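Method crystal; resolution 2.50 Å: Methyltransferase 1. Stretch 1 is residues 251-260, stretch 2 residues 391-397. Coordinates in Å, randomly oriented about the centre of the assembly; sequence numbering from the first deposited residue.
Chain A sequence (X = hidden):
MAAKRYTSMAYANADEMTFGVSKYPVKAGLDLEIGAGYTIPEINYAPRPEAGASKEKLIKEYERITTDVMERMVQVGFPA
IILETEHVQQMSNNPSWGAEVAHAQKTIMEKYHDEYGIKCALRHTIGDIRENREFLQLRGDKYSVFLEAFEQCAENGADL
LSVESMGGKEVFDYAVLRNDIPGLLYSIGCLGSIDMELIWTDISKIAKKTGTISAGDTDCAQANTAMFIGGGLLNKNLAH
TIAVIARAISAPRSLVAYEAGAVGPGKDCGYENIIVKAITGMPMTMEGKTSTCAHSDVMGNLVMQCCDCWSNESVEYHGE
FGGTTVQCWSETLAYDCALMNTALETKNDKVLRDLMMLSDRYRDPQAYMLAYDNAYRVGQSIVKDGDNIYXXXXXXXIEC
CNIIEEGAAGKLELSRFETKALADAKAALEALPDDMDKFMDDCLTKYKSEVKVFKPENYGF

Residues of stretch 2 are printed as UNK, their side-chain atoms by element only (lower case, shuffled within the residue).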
# COMPACT_ATOMS: atom_id res chain seq x y z
N ALA A 251 -21.21 -8.20 -18.27
CA ALA A 251 -21.74 -9.31 -17.47
C ALA A 251 -22.08 -10.58 -18.29
O ALA A 251 -21.54 -11.65 -18.00
CB ALA A 251 -22.94 -8.85 -16.63
N PRO A 252 -22.96 -10.48 -19.32
CA PRO A 252 -23.19 -11.70 -20.15
C PRO A 252 -22.00 -12.12 -21.02
O PRO A 252 -21.85 -13.30 -21.32
CB PRO A 252 -24.40 -11.35 -21.02
CG PRO A 252 -24.46 -9.85 -21.01
CD PRO A 252 -23.81 -9.34 -19.73
N ARG A 253 -21.14 -11.18 -21.41
CA ARG A 253 -19.89 -11.59 -22.04
C ARG A 253 -19.07 -12.50 -21.10
O ARG A 253 -18.67 -13.60 -21.49
CB ARG A 253 -19.06 -10.38 -22.49
CG ARG A 253 -17.61 -10.73 -22.97
CD ARG A 253 -16.61 -10.75 -21.78
NE ARG A 253 -15.20 -10.79 -22.19
CZ ARG A 253 -14.19 -11.15 -21.40
NH1 ARG A 253 -14.43 -11.54 -20.16
NH2 ARG A 253 -12.94 -11.16 -21.87
N SER A 254 -18.84 -12.05 -19.85
CA SER A 254 -17.99 -12.81 -18.94
C SER A 254 -18.69 -14.08 -18.47
O SER A 254 -18.04 -15.08 -18.20
CB SER A 254 -17.54 -11.95 -17.75
OG SER A 254 -16.68 -10.90 -18.20
N LEU A 255 -20.02 -14.05 -18.43
CA LEU A 255 -20.80 -15.23 -18.11
C LEU A 255 -20.47 -16.46 -18.98
O LEU A 255 -20.61 -17.59 -18.52
CB LEU A 255 -22.29 -14.90 -18.18
CG LEU A 255 -23.28 -16.05 -17.97
CD1 LEU A 255 -23.24 -16.56 -16.55
CD2 LEU A 255 -24.70 -15.65 -18.34
N VAL A 256 -20.02 -16.22 -20.21
CA VAL A 256 -19.74 -17.29 -21.17
C VAL A 256 -18.71 -18.32 -20.68
O VAL A 256 -18.88 -19.53 -20.88
CB VAL A 256 -19.34 -16.74 -22.61
CG1 VAL A 256 -18.89 -17.84 -23.52
CG2 VAL A 256 -20.48 -15.97 -23.25
N ALA A 257 -17.64 -17.84 -20.03
CA ALA A 257 -16.64 -18.71 -19.44
C ALA A 257 -17.27 -19.86 -18.64
O ALA A 257 -16.87 -21.03 -18.75
CB ALA A 257 -15.71 -17.89 -18.57
N TYR A 258 -18.29 -19.52 -17.85
CA TYR A 258 -18.94 -20.47 -16.94
C TYR A 258 -19.87 -21.40 -17.73
O TYR A 258 -19.86 -22.63 -17.55
CB TYR A 258 -19.62 -19.71 -15.77
CG TYR A 258 -18.59 -18.77 -15.16
CD1 TYR A 258 -17.57 -19.26 -14.31
CD2 TYR A 258 -18.53 -17.44 -15.56
CE1 TYR A 258 -16.56 -18.42 -13.84
CE2 TYR A 258 -17.54 -16.61 -15.10
CZ TYR A 258 -16.56 -17.09 -14.24
OH TYR A 258 -15.59 -16.21 -13.80
N GLU A 259 -20.62 -20.80 -18.66
CA GLU A 259 -21.43 -21.57 -19.60
C GLU A 259 -20.56 -22.60 -20.28
O GLU A 259 -20.98 -23.73 -20.48
CB GLU A 259 -22.10 -20.62 -20.61
CG GLU A 259 -23.29 -19.92 -19.98
CD GLU A 259 -23.88 -18.81 -20.80
OE1 GLU A 259 -23.19 -18.24 -21.69
OE2 GLU A 259 -25.07 -18.47 -20.54
N ALA A 260 -19.32 -22.23 -20.57
CA ALA A 260 -18.46 -23.08 -21.37
C ALA A 260 -17.54 -23.91 -20.53
O ALA A 260 -16.56 -24.46 -21.02
CB ALA A 260 -17.65 -22.24 -22.37
N UNK A 391 -29.29 -10.44 -27.59
CA UNK A 391 -30.47 -9.97 -26.92
C UNK A 391 -30.30 -9.94 -25.40
O UNK A 391 -30.80 -9.01 -24.76
c UNK A 391 -34.19 -11.21 -27.44
c UNK A 391 -33.32 -8.84 -27.17
c UNK A 391 -31.69 -10.80 -27.34
c UNK A 391 -33.08 -10.32 -26.87
N UNK A 392 -29.65 -10.94 -24.82
CA UNK A 392 -29.39 -10.92 -23.37
C UNK A 392 -28.52 -9.73 -22.96
O UNK A 392 -28.76 -9.09 -21.94
c UNK A 392 -28.83 -12.25 -22.83
c UNK A 392 -25.12 -15.45 -22.36
n UNK A 392 -25.86 -16.44 -21.87
c UNK A 392 -27.38 -12.55 -23.12
n UNK A 392 -25.67 -14.34 -22.85
c UNK A 392 -27.10 -14.06 -22.89
n UNK A 392 -23.80 -15.56 -22.34
N UNK A 393 -27.52 -9.42 -23.79
CA UNK A 393 -26.65 -8.29 -23.58
C UNK A 393 -27.40 -6.96 -23.72
O UNK A 393 -27.20 -6.01 -22.90
c UNK A 393 -25.45 -8.35 -24.52
N UNK A 394 -28.24 -6.87 -24.74
CA UNK A 394 -29.05 -5.66 -24.89
C UNK A 394 -29.97 -5.48 -23.68
O UNK A 394 -30.12 -4.35 -23.20
c UNK A 394 -30.90 -4.32 -28.03
c UNK A 394 -30.63 -4.43 -26.51
c UNK A 394 -29.83 -5.69 -26.20
n UNK A 394 -33.40 -5.00 -27.87
c UNK A 394 -32.06 -5.25 -28.54
N UNK A 395 -30.56 -6.57 -23.18
CA UNK A 395 -31.46 -6.49 -22.02
C UNK A 395 -30.70 -5.87 -20.82
O UNK A 395 -31.22 -5.00 -20.13
o UNK A 395 -33.44 -7.79 -23.62
c UNK A 395 -32.99 -8.48 -22.70
c UNK A 395 -32.01 -7.88 -21.63
n UNK A 395 -33.31 -9.76 -22.54
N UNK A 396 -29.46 -6.30 -20.63
CA UNK A 396 -28.68 -5.89 -19.49
C UNK A 396 -28.40 -4.40 -19.59
O UNK A 396 -28.58 -3.66 -18.62
c UNK A 396 -27.37 -6.70 -19.40
N UNK A 397 -28.00 -3.97 -20.77
CA UNK A 397 -27.73 -2.57 -21.04
C UNK A 397 -28.95 -1.69 -20.77
O UNK A 397 -28.82 -0.60 -20.20
c UNK A 397 -27.26 -2.42 -22.50

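Position 391 has four side-chain carbons and no heteroatom. The chain forks at its second carbon, which carries two terminal carbons. None of these atoms reaches stretch 1. Four carbons forked at the second make this Leu-391. Its backbone O accepts the helical bond from the backbone N of position 395, at 2.9 Å.

Position 392 has seven side-chain atoms: three carbons in a row, a nitrogen, then a carbon carrying two more nitrogens. That planar end group is a guanidinium. CA-to-CB points toward stretch 1, and the chain sits among Pro-252, Leu-255, Val-256 and Glu-259. This is Arg-392. Chi1 is p at 76°, and chi2 and chi3 are both t, so the side chain is well extended and its charge lies far from its own helix. NH1 of Arg-392 donates to OE2 of Glu-259 at 2.6 Å, and NH2 of Arg-392 donates to OE1 of Glu-259 at 2.8 Å. The two bonds make a paired salt bridge. NH2 of Arg-392 also gives a weak hydrogen bond to the backbone O of Pro-252, at 3.2 Å with an angle of 125°. CD2 of Leu-255 lies over one face of the guanidinium, 3.8 Å from NH1 of Arg-392. CG2 of Val-256 is at the edge, 3.5 Å from NH2 of Arg-392.

Position 393 has one side-chain carbon, CB, and no more. CG of Pro-252 comes within 3.7 Å of CA of position 393 and 3.9 Å of its CB. The proline ring therefore packs against the backbone as well as the methyl group. A lone CB makes this Ala-393. This is also where the two backbones are nearest, with CA of Pro-252 5.9 Å from CA of Ala-393.

Position 394 has four carbons in a row ending in a nitrogen. CA-to-CB points away from stretch 1, and the side chain makes no contact with it. This is Lys-394. NZ of Lys-394 is hydrogen-bonded elsewhere in the structure.

Position 395 has two carbons, the second carrying one oxygen and one nitrogen. It is out of reach of stretch 1. This amide is Asn-395.

Position 396 has a single carbon, directed toward stretch 1. Its CB lies 4.4 Å from CD of Pro-252, a looser apolar contact than the one at Ala-393. It is Ala-396.

Position 397 also has a single carbon, but it is out of reach of stretch 1. It is Ala-397.

The contact joins two helices whose axes approach to 9.5 Å at an angle of 135°. It buries 254 Å² in all, and Arg-392 and Pro-252 supply most of it. Pro-252 meets the small side chains of Ala-393 and Ala-396, while Arg-392 reaches across to Glu-259. The aliphatic side chains of Leu-255 and Val-256 pack beside the guanidinium. The carboxylate of Glu-259 answers its charge within this buried setting.

Stretch 2 391-397: LRAKNAA
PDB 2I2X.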